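Local coordinates for protein putative oxidoreductase with NAD(P)-binding Rossmann-fold domain (Clostridium difficile, PDB 3UUW) that probably acts as an NAD(P)-dependent oxidoreductase of the Gfo/Idh/MocA family, with a substrate that is not known, at residues F191-D194 with L198-V201; Q105-I110 with A296-E301; K133-N138 with V227-K232; I235-N240 with E245-G250; K20-I25 with H92-K97. One frame throughout, in Å; residues are numbered along the deposited sequence.

Interaction 1 of 5, residues F191-D194 with L198-V201; sequences FLTD and LIFV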
# COMPACT_ATOMS: atom_id res chain seq x y z
N PHE A 191 15.58 -22.67 -15.36
CA PHE A 191 14.98 -22.56 -16.70
C PHE A 191 15.84 -21.68 -17.57
O PHE A 191 16.12 -20.51 -17.23
CB PHE A 191 13.56 -22.00 -16.63
CG PHE A 191 12.64 -22.72 -15.67
CD1 PHE A 191 12.84 -24.07 -15.33
CD2 PHE A 191 11.52 -22.07 -15.14
CE1 PHE A 191 11.98 -24.72 -14.45
CE2 PHE A 191 10.65 -22.73 -14.26
CZ PHE A 191 10.90 -24.06 -13.91
N LEU A 192 16.23 -22.23 -18.72
CA LEU A 192 17.13 -21.58 -19.66
C LEU A 192 16.50 -21.48 -21.03
O LEU A 192 15.67 -22.31 -21.40
CB LEU A 192 18.42 -22.40 -19.81
CG LEU A 192 19.18 -22.73 -18.52
CD1 LEU A 192 20.41 -23.63 -18.82
CD2 LEU A 192 19.58 -21.48 -17.77
N THR A 193 16.92 -20.46 -21.78
CA THR A 193 16.52 -20.33 -23.17
C THR A 193 17.22 -21.43 -23.97
O THR A 193 18.12 -22.11 -23.46
CB THR A 193 16.94 -18.97 -23.78
OG1 THR A 193 18.37 -18.87 -23.81
CG2 THR A 193 16.35 -17.82 -23.00
N ASP A 194 16.81 -21.60 -25.22
CA ASP A 194 17.45 -22.56 -26.10
C ASP A 194 18.94 -22.28 -26.20
O ASP A 194 19.75 -23.20 -26.30
CB ASP A 194 16.81 -22.55 -27.49
CG ASP A 194 15.40 -23.14 -27.50
OD1 ASP A 194 14.74 -23.09 -28.57
OD2 ASP A 194 14.94 -23.64 -26.45
N LEU A 198 19.86 -17.43 -18.88
CA LEU A 198 19.02 -17.61 -17.70
C LEU A 198 17.67 -16.92 -17.83
O LEU A 198 17.60 -15.72 -18.10
CB LEU A 198 19.71 -17.04 -16.45
CG LEU A 198 18.95 -17.19 -15.12
CD1 LEU A 198 18.74 -18.65 -14.79
CD2 LEU A 198 19.67 -16.48 -14.00
N ILE A 199 16.60 -17.69 -17.63
CA ILE A 199 15.24 -17.13 -17.54
C ILE A 199 14.81 -17.05 -16.07
O ILE A 199 14.44 -15.98 -15.56
CB ILE A 199 14.20 -18.01 -18.27
CG1 ILE A 199 14.49 -18.12 -19.77
CG2 ILE A 199 12.77 -17.43 -18.05
CD1 ILE A 199 13.64 -19.16 -20.47
N PHE A 200 14.85 -18.18 -15.39
CA PHE A 200 14.41 -18.26 -14.00
C PHE A 200 15.23 -19.27 -13.24
O PHE A 200 15.59 -20.30 -13.78
CB PHE A 200 12.94 -18.66 -13.99
CG PHE A 200 12.37 -18.87 -12.62
CD1 PHE A 200 11.92 -17.79 -11.88
CD2 PHE A 200 12.29 -20.13 -12.07
CE1 PHE A 200 11.40 -17.96 -10.59
CE2 PHE A 200 11.78 -20.31 -10.78
CZ PHE A 200 11.31 -19.22 -10.05
N VAL A 201 15.53 -18.96 -11.97
CA VAL A 201 16.22 -19.89 -11.10
C VAL A 201 15.62 -19.78 -9.72
O VAL A 201 15.26 -18.69 -9.27
CB VAL A 201 17.75 -19.63 -11.05
CG1 VAL A 201 18.05 -18.25 -10.53
CG2 VAL A 201 18.47 -20.68 -10.18
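A classic beta bulge lies at the turn end of the hairpin of strands 184-192 and 198-206, where Phe191 faces both Ile199 and Phe200. Phe191 O accepts from two backbone donors, Ile199 N at 2.9 Å and Phe200 N at 3.2 Å. Phe191 N returns a nearly straight bond to Phe200 O, 2.8 Å long. The extra residue shifts the register by one, so Leu192 pairs with Leu198. The Phe191 and Phe200 side chains lie alongside each other and point the same way. Their rings meet obliquely, planes 32° apart, with Phe191 CD2 3.7 Å from Phe200 CD2. Asn209 and Val143 of a neighbouring subunit pack on this pair. Leu192 and Leu198 share the other face of the sheet, which is covered by Phe160 of helix 160-179. Ile199 points toward the facing segment. Its CG1 lies anti to the carbonyl carbon (chi1 -61°), and from there it reaches Thr193 CG2 at 3.7 Å. CD1 of Ile199 rests against the backbone at Leu192 C, also at 3.7 Å. Thr193 OG1 is bonded to Asn197 in the turn. One carbonyl shared by two successive N-H groups is the signature of a classic bulge in an antiparallel hairpin.

Interaction 2 of 5, residues Q105-I110 with A296-E301; sequences QGEELI and AQRLLE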
# COMPACT_ATOMS: atom_id res chain seq x y z
N GLN A 105 40.63 -19.70 -7.77
CA GLN A 105 41.38 -18.45 -7.85
C GLN A 105 41.16 -17.61 -6.59
O GLN A 105 42.11 -17.06 -6.03
CB GLN A 105 40.97 -17.65 -9.07
CG GLN A 105 41.51 -18.22 -10.37
CD GLN A 105 40.91 -17.56 -11.57
OE1 GLN A 105 40.02 -16.72 -11.46
NE2 GLN A 105 41.39 -17.95 -12.73
N GLY A 106 39.91 -17.49 -6.16
CA GLY A 106 39.61 -16.79 -4.93
C GLY A 106 40.36 -17.33 -3.71
O GLY A 106 40.90 -16.56 -2.91
N GLU A 107 40.43 -18.65 -3.57
CA GLU A 107 41.15 -19.27 -2.45
C GLU A 107 42.63 -18.90 -2.45
O GLU A 107 43.22 -18.68 -1.39
CB GLU A 107 40.97 -20.78 -2.49
CG GLU A 107 39.54 -21.23 -2.13
CD GLU A 107 39.28 -22.73 -2.37
OE1 GLU A 107 39.84 -23.29 -3.31
OE2 GLU A 107 38.50 -23.33 -1.62
N GLU A 108 43.22 -18.80 -3.64
CA GLU A 108 44.62 -18.44 -3.78
C GLU A 108 44.85 -16.99 -3.34
O GLU A 108 45.80 -16.69 -2.62
CB GLU A 108 45.09 -18.62 -5.22
CG GLU A 108 46.58 -18.32 -5.40
CD GLU A 108 47.00 -18.25 -6.85
OE1 GLU A 108 46.26 -18.74 -7.73
OE2 GLU A 108 48.11 -17.71 -7.11
N LEU A 109 43.95 -16.10 -3.76
CA LEU A 109 44.03 -14.69 -3.39
C LEU A 109 43.86 -14.49 -1.88
O LEU A 109 44.55 -13.69 -1.29
CB LEU A 109 43.02 -13.86 -4.15
CG LEU A 109 43.15 -13.82 -5.68
CD1 LEU A 109 41.93 -13.13 -6.29
CD2 LEU A 109 44.49 -13.14 -6.09
N ILE A 110 42.94 -15.24 -1.28
CA ILE A 110 42.72 -15.16 0.16
C ILE A 110 43.99 -15.51 0.91
O ILE A 110 44.40 -14.82 1.87
CB ILE A 110 41.51 -16.03 0.61
CG1 ILE A 110 40.19 -15.39 0.13
CG2 ILE A 110 41.50 -16.22 2.17
CD1 ILE A 110 39.00 -16.40 0.03
N ALA A 296 29.11 -18.26 -1.05
CA ALA A 296 27.98 -18.19 -1.98
C ALA A 296 28.43 -18.66 -3.38
O ALA A 296 27.74 -19.44 -4.07
CB ALA A 296 27.40 -16.78 -2.04
N GLN A 297 29.61 -18.20 -3.80
CA GLN A 297 30.14 -18.59 -5.10
C GLN A 297 30.38 -20.10 -5.22
O GLN A 297 30.11 -20.70 -6.25
CB GLN A 297 31.41 -17.83 -5.41
CG GLN A 297 31.85 -17.95 -6.86
CD GLN A 297 33.11 -17.15 -7.13
OE1 GLN A 297 33.66 -16.52 -6.22
NE2 GLN A 297 33.58 -17.20 -8.38
N ARG A 298 30.86 -20.69 -4.13
CA ARG A 298 31.10 -22.12 -4.06
C ARG A 298 29.79 -22.87 -4.27
O ARG A 298 29.75 -23.84 -5.02
CB ARG A 298 31.73 -22.48 -2.71
CG ARG A 298 32.23 -23.87 -2.61
CD ARG A 298 32.67 -24.20 -1.17
NE ARG A 298 33.79 -23.37 -0.72
CZ ARG A 298 35.05 -23.50 -1.13
NH1 ARG A 298 35.40 -24.44 -2.01
NH2 ARG A 298 35.98 -22.69 -0.64
N LEU A 299 28.71 -22.40 -3.65
CA LEU A 299 27.44 -23.05 -3.81
C LEU A 299 26.98 -22.92 -5.25
O LEU A 299 26.48 -23.89 -5.84
CB LEU A 299 26.41 -22.45 -2.84
CG LEU A 299 25.01 -23.04 -2.83
CD1 LEU A 299 25.08 -24.56 -2.77
CD2 LEU A 299 24.25 -22.47 -1.64
N LEU A 300 27.17 -21.75 -5.85
CA LEU A 300 26.80 -21.54 -7.25
C LEU A 300 27.60 -22.39 -8.24
O LEU A 300 27.05 -22.86 -9.24
CB LEU A 300 26.90 -20.06 -7.63
CG LEU A 300 25.86 -19.17 -6.94
CD1 LEU A 300 26.12 -17.71 -7.23
CD2 LEU A 300 24.46 -19.57 -7.39
N GLU A 301 28.89 -22.61 -7.96
CA GLU A 301 29.70 -23.48 -8.81
C GLU A 301 29.17 -24.91 -8.78
O GLU A 301 29.13 -25.59 -9.79
CB GLU A 301 31.19 -23.42 -8.41
CG GLU A 301 31.88 -22.15 -8.87
CD GLU A 301 33.43 -22.22 -8.83
OE1 GLU A 301 34.01 -23.26 -8.43
OE2 GLU A 301 34.06 -21.23 -9.24
O HOH W 1 37.97 -25.02 -4.09
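Glu107 on helix 103-116 and Arg298 on helix 295-305 form a salt bridge between the two helices. The main bond runs from Arg298 NH2 to Glu107 OE2, 2.8 Å long and fairly straight at 166°. Arg298 NH1 adds a weak bond to the same Glu107 OE2 at 3.3 Å. Both guanidinium ends thus lean on one oxygen. That oxygen lies in the guanidinium plane relative to NH2, but is met on its anti side, 32° out of the carboxylate plane. The two side chains cross at about a right angle. Glu107 is extended beyond CG. Arg298 leaves its helix with CG anti to the backbone N (chi1 -170°) and bends at chi3, which turns its end toward the carboxylate. The other oxygen, Glu107 OE1, accepts from a water at 2.7 Å. The same water is a weak, long acceptor for Arg298 NH1. Arg298 NH2 has a second anionic partner, Glu291, and NE is also hydrogen-bonded outside the two segments. Nearby, Gln297 NE2 donates to Ala100 O, and Glu301 OE2 accepts from Val103 N at the start of helix 103-116. The pair is a surface contact, and very little area is buried. Its chemistry is that of a cation shared between two carboxylates and backed by water. Between these two segments the link is a charged one, with little apolar contact.

Interaction 3 of 5, residues K133-N138 with V227-K232; sequences KEIKNN and VEILSK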
# COMPACT_ATOMS: atom_id res chain seq x y z
N LYS A 133 19.69 -5.54 8.03
CA LYS A 133 20.27 -5.75 9.35
C LYS A 133 19.18 -5.66 10.43
O LYS A 133 19.21 -6.43 11.41
CB LYS A 133 21.41 -4.77 9.63
CG LYS A 133 22.65 -5.09 8.82
CD LYS A 133 23.85 -4.14 9.08
CE LYS A 133 24.19 -3.95 10.55
NZ LYS A 133 24.65 -5.22 11.18
N GLU A 134 18.28 -4.71 10.29
CA GLU A 134 17.21 -4.55 11.28
C GLU A 134 16.34 -5.79 11.38
O GLU A 134 16.12 -6.30 12.48
CB GLU A 134 16.37 -3.32 11.00
CG GLU A 134 15.35 -3.04 12.08
CD GLU A 134 14.76 -1.65 12.01
OE1 GLU A 134 15.10 -0.89 11.08
OE2 GLU A 134 13.95 -1.33 12.90
N ILE A 135 15.89 -6.33 10.25
CA ILE A 135 15.00 -7.48 10.32
C ILE A 135 15.75 -8.70 10.80
O ILE A 135 15.20 -9.50 11.54
CB ILE A 135 14.18 -7.75 9.00
CG1 ILE A 135 15.08 -8.09 7.81
CG2 ILE A 135 13.30 -6.53 8.68
CD1 ILE A 135 14.28 -8.62 6.56
N LYS A 136 17.03 -8.81 10.45
CA LYS A 136 17.84 -9.94 10.91
C LYS A 136 17.98 -9.87 12.42
O LYS A 136 17.83 -10.87 13.12
CB LYS A 136 19.22 -9.90 10.29
CG LYS A 136 20.14 -11.06 10.68
CD LYS A 136 21.52 -10.88 10.03
CE LYS A 136 22.48 -12.00 10.35
NZ LYS A 136 22.96 -11.91 11.76
N ASN A 137 18.26 -8.68 12.92
CA ASN A 137 18.48 -8.48 14.37
C ASN A 137 17.20 -8.71 15.19
O ASN A 137 17.27 -9.17 16.34
CB ASN A 137 19.00 -7.06 14.64
CG ASN A 137 20.44 -6.85 14.21
OD1 ASN A 137 21.20 -7.81 14.04
ND2 ASN A 137 20.83 -5.58 14.10
N ASN A 138 16.04 -8.44 14.59
CA ASN A 138 14.76 -8.52 15.31
C ASN A 138 13.98 -9.82 15.13
O ASN A 138 12.92 -10.01 15.74
CB ASN A 138 13.88 -7.32 14.93
CG ASN A 138 14.43 -6.02 15.44
OD1 ASN A 138 15.14 -5.99 16.45
ND2 ASN A 138 14.08 -4.93 14.78
N VAL A 227 13.14 -9.47 0.75
CA VAL A 227 13.44 -10.48 1.77
C VAL A 227 12.23 -10.51 2.72
O VAL A 227 11.74 -9.47 3.16
CB VAL A 227 14.68 -10.12 2.55
CG1 VAL A 227 14.81 -11.00 3.82
CG2 VAL A 227 15.88 -10.19 1.64
N GLU A 228 11.73 -11.71 3.00
CA GLU A 228 10.59 -11.91 3.89
C GLU A 228 10.99 -12.96 4.89
O GLU A 228 11.41 -14.07 4.50
CB GLU A 228 9.38 -12.40 3.11
CG GLU A 228 8.16 -12.73 3.95
CD GLU A 228 7.01 -13.07 3.05
OE1 GLU A 228 7.08 -14.15 2.41
OE2 GLU A 228 6.06 -12.26 2.95
N ILE A 229 10.87 -12.61 6.16
CA ILE A 229 11.17 -13.54 7.23
C ILE A 229 9.90 -13.85 8.01
O ILE A 229 9.25 -12.94 8.54
CB ILE A 229 12.22 -12.95 8.19
CG1 ILE A 229 13.53 -12.64 7.45
CG2 ILE A 229 12.47 -13.90 9.42
CD1 ILE A 229 14.58 -11.98 8.36
N LEU A 230 9.54 -15.13 8.06
CA LEU A 230 8.39 -15.61 8.84
C LEU A 230 8.92 -16.15 10.18
O LEU A 230 9.71 -17.10 10.21
CB LEU A 230 7.62 -16.72 8.11
CG LEU A 230 6.77 -16.38 6.88
CD1 LEU A 230 7.64 -16.06 5.67
CD2 LEU A 230 5.85 -17.55 6.55
N SER A 231 8.47 -15.56 11.28
CA SER A 231 8.93 -15.98 12.61
C SER A 231 7.75 -16.05 13.57
O SER A 231 6.64 -15.67 13.24
CB SER A 231 10.01 -15.06 13.12
OG SER A 231 9.51 -13.75 13.31
N LYS A 232 8.00 -16.57 14.77
CA LYS A 232 6.92 -16.70 15.73
C LYS A 232 6.23 -15.36 15.95
O LYS A 232 6.85 -14.39 16.40
CB LYS A 232 7.45 -17.23 17.05
CG LYS A 232 6.37 -17.34 18.11
CD LYS A 232 6.93 -17.84 19.43
CE LYS A 232 6.84 -19.32 19.54
NZ LYS A 232 5.43 -19.72 19.83
O HOH W 2 10.58 -12.49 15.42
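Ile135 touches Val227 and Ile229 with aliphatic branches alone, so there are no flat groups here to give a face or an edge. Ile135 lies on helix 130-138 and points toward strand 224-231. Its CD1 does nearly all the touching. It sits 3.7 Å from Val227 CG1 and 3.8 Å from Ile229 CD1, and so bridges two residues on one face of the strand. CG1 of Ile135 also comes within 4.0 Å of Ile229 CD1. The chains cross obliquely in both pairs. Ile135 holds CG1 between its backbone N and carbonyl carbon (chi1 63°), an unusual choice on a helix, and this sends CD1 out to the sheet. Ile229 meets it with an extended arm (chi2 177°). Near Asn138 a water lies between the segments. It is 2.7 Å from Ser231 OG and may also give a weak, long bond to Asn138 O. Asn138 O also accepts from Lys234. Val238 of strand 234-239 packs on Ile135, and Leu178 of helix 160-179 packs on Val227. All three touching residues are buried. The direct contact therefore rests on van der Waals and hydrophobic forces, which seat the helix on the sheet, while the possible water link is a minor addition beside it.

Interaction 4 of 5, residues I235-N240 with E245-G250; sequences IQRVKN and EIEEGG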
# COMPACT_ATOMS: atom_id res chain seq x y z
N ILE A 235 5.69 -11.39 10.71
CA ILE A 235 6.25 -11.43 9.36
C ILE A 235 7.02 -10.12 9.21
O ILE A 235 6.51 -9.06 9.60
CB ILE A 235 5.22 -11.50 8.24
CG1 ILE A 235 4.30 -12.72 8.41
CG2 ILE A 235 5.93 -11.57 6.91
CD1 ILE A 235 3.17 -12.81 7.38
N GLN A 236 8.25 -10.20 8.73
CA GLN A 236 9.01 -8.99 8.40
C GLN A 236 9.36 -9.04 6.91
O GLN A 236 9.74 -10.08 6.40
CB GLN A 236 10.32 -8.90 9.18
CG GLN A 236 10.22 -8.88 10.71
CD GLN A 236 11.51 -9.38 11.38
OE1 GLN A 236 11.79 -10.57 11.40
NE2 GLN A 236 12.26 -8.48 11.96
N ARG A 237 9.25 -7.91 6.23
CA ARG A 237 9.67 -7.85 4.84
C ARG A 237 10.42 -6.57 4.58
O ARG A 237 10.09 -5.51 5.13
CB ARG A 237 8.50 -7.86 3.85
CG ARG A 237 7.34 -8.74 4.17
CD ARG A 237 6.41 -8.78 2.94
NE ARG A 237 5.34 -9.68 3.27
CZ ARG A 237 4.29 -9.34 3.99
NH1 ARG A 237 4.12 -8.08 4.42
NH2 ARG A 237 3.39 -10.25 4.27
N VAL A 238 11.42 -6.66 3.72
CA VAL A 238 12.09 -5.46 3.24
C VAL A 238 11.99 -5.51 1.72
O VAL A 238 12.39 -6.49 1.11
CB VAL A 238 13.55 -5.34 3.69
CG1 VAL A 238 14.21 -4.12 3.05
CG2 VAL A 238 13.62 -5.20 5.18
N LYS A 239 11.42 -4.46 1.13
CA LYS A 239 11.21 -4.37 -0.29
C LYS A 239 12.14 -3.34 -0.90
O LYS A 239 12.24 -2.21 -0.41
CB LYS A 239 9.76 -3.97 -0.59
CG LYS A 239 8.74 -4.98 -0.13
CD LYS A 239 7.32 -4.49 -0.47
CE LYS A 239 6.26 -5.51 -0.11
NZ LYS A 239 4.91 -4.98 -0.44
N ASN A 240 12.81 -3.75 -1.97
CA ASN A 240 13.75 -2.89 -2.71
C ASN A 240 14.78 -2.19 -1.82
O ASN A 240 15.20 -1.04 -2.08
CB ASN A 240 12.96 -1.86 -3.55
CG ASN A 240 12.10 -2.52 -4.61
OD1 ASN A 240 12.43 -3.60 -5.11
ND2 ASN A 240 11.05 -1.84 -5.02
N GLU A 245 8.36 -3.63 6.23
CA GLU A 245 7.01 -3.96 6.66
C GLU A 245 7.05 -4.99 7.77
O GLU A 245 7.84 -5.93 7.70
CB GLU A 245 6.19 -4.55 5.51
CG GLU A 245 6.03 -3.65 4.32
CD GLU A 245 5.19 -4.27 3.21
OE1 GLU A 245 4.90 -5.48 3.26
OE2 GLU A 245 4.82 -3.52 2.29
N ILE A 246 6.19 -4.82 8.77
CA ILE A 246 6.07 -5.78 9.84
C ILE A 246 4.61 -6.10 10.05
O ILE A 246 3.79 -5.20 10.22
CB ILE A 246 6.64 -5.26 11.16
CG1 ILE A 246 8.09 -4.85 11.01
CG2 ILE A 246 6.52 -6.32 12.27
CD1 ILE A 246 8.69 -4.16 12.23
N GLU A 247 4.29 -7.39 10.01
CA GLU A 247 2.93 -7.86 10.31
C GLU A 247 3.00 -8.52 11.66
O GLU A 247 3.72 -9.50 11.86
CB GLU A 247 2.37 -8.76 9.21
CG GLU A 247 2.51 -8.12 7.83
CD GLU A 247 1.37 -8.38 6.87
OE1 GLU A 247 0.20 -8.33 7.29
OE2 GLU A 247 1.66 -8.57 5.66
N GLU A 248 2.25 -7.97 12.59
CA GLU A 248 2.27 -8.44 13.97
C GLU A 248 0.97 -8.01 14.62
O GLU A 248 0.50 -6.92 14.37
CB GLU A 248 3.46 -7.79 14.64
CG GLU A 248 3.80 -8.23 16.00
CD GLU A 248 5.18 -7.66 16.43
OE1 GLU A 248 5.51 -6.52 16.04
OE2 GLU A 248 5.90 -8.34 17.17
N GLY A 249 0.40 -8.87 15.43
CA GLY A 249 -0.87 -8.56 16.12
C GLY A 249 -2.05 -8.21 15.23
O GLY A 249 -2.96 -7.46 15.64
N GLY A 250 -2.06 -8.74 14.01
CA GLY A 250 -3.13 -8.50 13.05
C GLY A 250 -3.05 -7.17 12.31
O GLY A 250 -4.01 -6.79 11.63
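Arg237 reaches across its strand pair to two carboxylates, those of Glu245 and Glu247, on the same face of the sheet. Its chain is extended from CG to NE and runs at a slant to both acids. The guanidinium grips Glu247 end-on, with both bonds to one oxygen. Arg237 NH1 and NH2 each lie 2.8 Å from Glu247 OE2, which sits in the guanidinium plane. The Glu247 carboxylate is turned 66° from that plane, and a bend at its chi2 (-144°) brings OE2 to the arginine. Arg237 NH1 also donates to Glu245 OE1 at 3.0 Å. Here the two planes stand almost perpendicular, 88° apart, and OE1 is met nearly along its C-O axis. Lys239 comes to the other oxygen from above the carboxylate plane, with NZ 3.1 Å from Glu245 OE2. Ile235 CG2 lies over one guanidinium face, toward its rim. Arg237 NE pairs with Glu228 on the adjoining strand, so all three arginine nitrogens have acidic partners. Leu252 of strand 251-256 packs on Arg237, Glu245 and Glu247. Thr222 and Leu224 of a neighbouring subunit also pack here. Backbone bonds fix the register: Arg237 N to Glu245 O and Glu247 N to Ile235 O are both 2.8 Å. Gln236 pairs with Ile246 on the opposite face. This is an antiparallel beta hairpin with a cross-strand salt-bridge network, set in the large mixed sheet at a subunit interface.

Interaction 5 of 5, residues K20-I25 with H92-K97; sequences KAYLPI and HVYVDK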
# COMPACT_ATOMS: atom_id res chain seq x y z
N LYS A 20 28.19 5.05 -9.94
CA LYS A 20 26.90 5.19 -9.26
C LYS A 20 26.86 4.69 -7.81
O LYS A 20 26.05 5.21 -7.04
CB LYS A 20 25.78 4.51 -10.06
CG LYS A 20 25.75 3.01 -9.97
CD LYS A 20 24.61 2.45 -10.81
CE LYS A 20 24.54 0.95 -10.73
NZ LYS A 20 23.42 0.42 -11.54
N ALA A 21 27.70 3.71 -7.46
CA ALA A 21 27.65 3.03 -6.14
C ALA A 21 28.78 3.35 -5.18
O ALA A 21 28.64 3.08 -3.96
CB ALA A 21 27.59 1.51 -6.33
N TYR A 22 29.91 3.86 -5.71
CA TYR A 22 31.09 4.13 -4.88
C TYR A 22 31.60 5.56 -4.89
O TYR A 22 31.74 6.15 -3.80
CB TYR A 22 32.21 3.15 -5.22
CG TYR A 22 31.82 1.75 -4.86
CD1 TYR A 22 31.91 1.30 -3.56
CD2 TYR A 22 31.26 0.89 -5.81
CE1 TYR A 22 31.54 0.00 -3.21
CE2 TYR A 22 30.88 -0.41 -5.48
CZ TYR A 22 31.00 -0.84 -4.18
OH TYR A 22 30.63 -2.13 -3.83
N LEU A 23 31.84 6.12 -6.08
CA LEU A 23 32.33 7.50 -6.19
C LEU A 23 31.45 8.48 -5.41
O LEU A 23 32.00 9.34 -4.68
CB LEU A 23 32.51 7.92 -7.66
CG LEU A 23 33.79 7.38 -8.30
CD1 LEU A 23 33.78 7.47 -9.81
CD2 LEU A 23 35.03 8.09 -7.70
N PRO A 24 30.11 8.34 -5.49
CA PRO A 24 29.32 9.34 -4.76
C PRO A 24 29.56 9.39 -3.26
O PRO A 24 29.36 10.43 -2.64
CB PRO A 24 27.88 8.96 -5.09
CG PRO A 24 27.98 8.32 -6.46
CD PRO A 24 29.23 7.49 -6.34
N ILE A 25 29.98 8.28 -2.67
CA ILE A 25 30.28 8.29 -1.23
C ILE A 25 31.76 8.55 -0.94
O ILE A 25 32.10 9.35 -0.02
CB ILE A 25 29.75 7.03 -0.52
CG1 ILE A 25 30.16 5.77 -1.26
CG2 ILE A 25 28.26 7.10 -0.40
CD1 ILE A 25 29.44 4.48 -0.82
N HIS A 92 45.63 -3.18 0.85
CA HIS A 92 44.36 -3.84 1.17
C HIS A 92 43.46 -3.66 -0.04
O HIS A 92 43.56 -2.65 -0.76
CB HIS A 92 43.66 -3.20 2.36
CG HIS A 92 44.49 -3.15 3.60
ND1 HIS A 92 44.57 -4.20 4.49
CD2 HIS A 92 45.27 -2.18 4.10
CE1 HIS A 92 45.35 -3.86 5.49
NE2 HIS A 92 45.80 -2.64 5.28
N VAL A 93 42.56 -4.61 -0.27
CA VAL A 93 41.72 -4.55 -1.46
C VAL A 93 40.26 -4.80 -1.16
O VAL A 93 39.92 -5.77 -0.49
CB VAL A 93 42.17 -5.57 -2.48
CG1 VAL A 93 41.24 -5.56 -3.73
CG2 VAL A 93 43.61 -5.29 -2.89
N TYR A 94 39.43 -3.86 -1.58
CA TYR A 94 37.98 -4.05 -1.63
C TYR A 94 37.61 -4.27 -3.09
O TYR A 94 37.99 -3.50 -3.97
CB TYR A 94 37.25 -2.82 -1.10
CG TYR A 94 35.74 -2.87 -1.21
CD1 TYR A 94 35.08 -2.61 -2.44
CD2 TYR A 94 34.95 -3.19 -0.10
CE1 TYR A 94 33.68 -2.66 -2.53
CE2 TYR A 94 33.56 -3.24 -0.19
CZ TYR A 94 32.94 -2.98 -1.40
OH TYR A 94 31.55 -3.02 -1.45
N VAL A 95 36.87 -5.34 -3.37
CA VAL A 95 36.48 -5.66 -4.76
C VAL A 95 35.00 -6.02 -4.83
O VAL A 95 34.46 -6.64 -3.91
CB VAL A 95 37.39 -6.81 -5.34
CG1 VAL A 95 37.14 -8.13 -4.58
CG2 VAL A 95 37.15 -7.02 -6.78
N ASP A 96 34.33 -5.64 -5.91
CA ASP A 96 32.96 -6.09 -6.13
C ASP A 96 32.91 -7.60 -6.32
O ASP A 96 33.92 -8.23 -6.72
CB ASP A 96 32.33 -5.39 -7.31
CG ASP A 96 31.89 -3.99 -6.94
OD1 ASP A 96 31.06 -3.84 -5.99
OD2 ASP A 96 32.37 -3.06 -7.59
N LYS A 97 31.75 -8.17 -6.02
CA LYS A 97 31.56 -9.60 -6.17
C LYS A 97 31.54 -9.99 -7.64
O LYS A 97 31.24 -9.15 -8.50
CB LYS A 97 30.28 -10.07 -5.44
CG LYS A 97 28.96 -9.30 -5.67
CD LYS A 97 28.37 -9.48 -7.07
CE LYS A 97 28.58 -8.26 -7.91
NZ LYS A 97 28.18 -8.47 -9.32
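Tyr22 OH stands between Tyr94 and Asp96 and bonds to both. It accepts from Tyr94 OH at 2.7 Å and donates to Asp96 OD1 at 2.8 Å. The carboxylate oxygen is met on its syn side, 25° out of the plane. Each tyrosine hydroxyl lies at the edge of the other ring, in its plane. The rings themselves meet obliquely, planes 65° apart, with Tyr22 CE1 3.5 Å from Tyr94 CE1. The Tyr94 ring is carried toward helix 16-26 because its CG lies anti to the backbone N (chi1 175°). Asp96 comes at Tyr22 from the opposite direction. In the next shell, His73 stacks on the Tyr22 ring and also bonds to Asp96 OD2, which ties the acid from its second oxygen. Phe269 meets Tyr22 edge-to-face, and Phe71 lies by the Tyr94 ring. The hydroxyl chain joins helix 16-26 to the C-terminal end of strand 92-95. That end of a parallel sheet is where a Rossmann fold holds its dinucleotide, and Tyr22 lies near a glycine-rich GxGxxA pattern. Asp96 and Lys97 probably correspond to the Glu-Lys of the Glu-Lys-Pro motif that follows this strand in Gfo/Idh/MocA oxidoreductases.

In the fold
Interaction 5 comes first along the chain, inside the Rossmann domain. Interaction 2 opens next, on helix 103-116 after strand 92-95, with centres about 20 Å apart. It closes a long loop to the C-terminal helix 295-305. Within that loop, interaction 1 is nested inside the loop closed by interaction 3, and interaction 4 follows both. These three share the large mixed sheet. Interactions 3 and 4 are neighbours, centres about 8 Å apart, on adjoining strands 224-231 and 234-239. Interaction 1 is about 30 Å from interaction 3, toward the far edge. Interaction 5 belongs to the nucleotide-binding half, interaction 2 ties that half to the C-terminal helix, and the other three belong to the sheet domain, which contacts the second subunit.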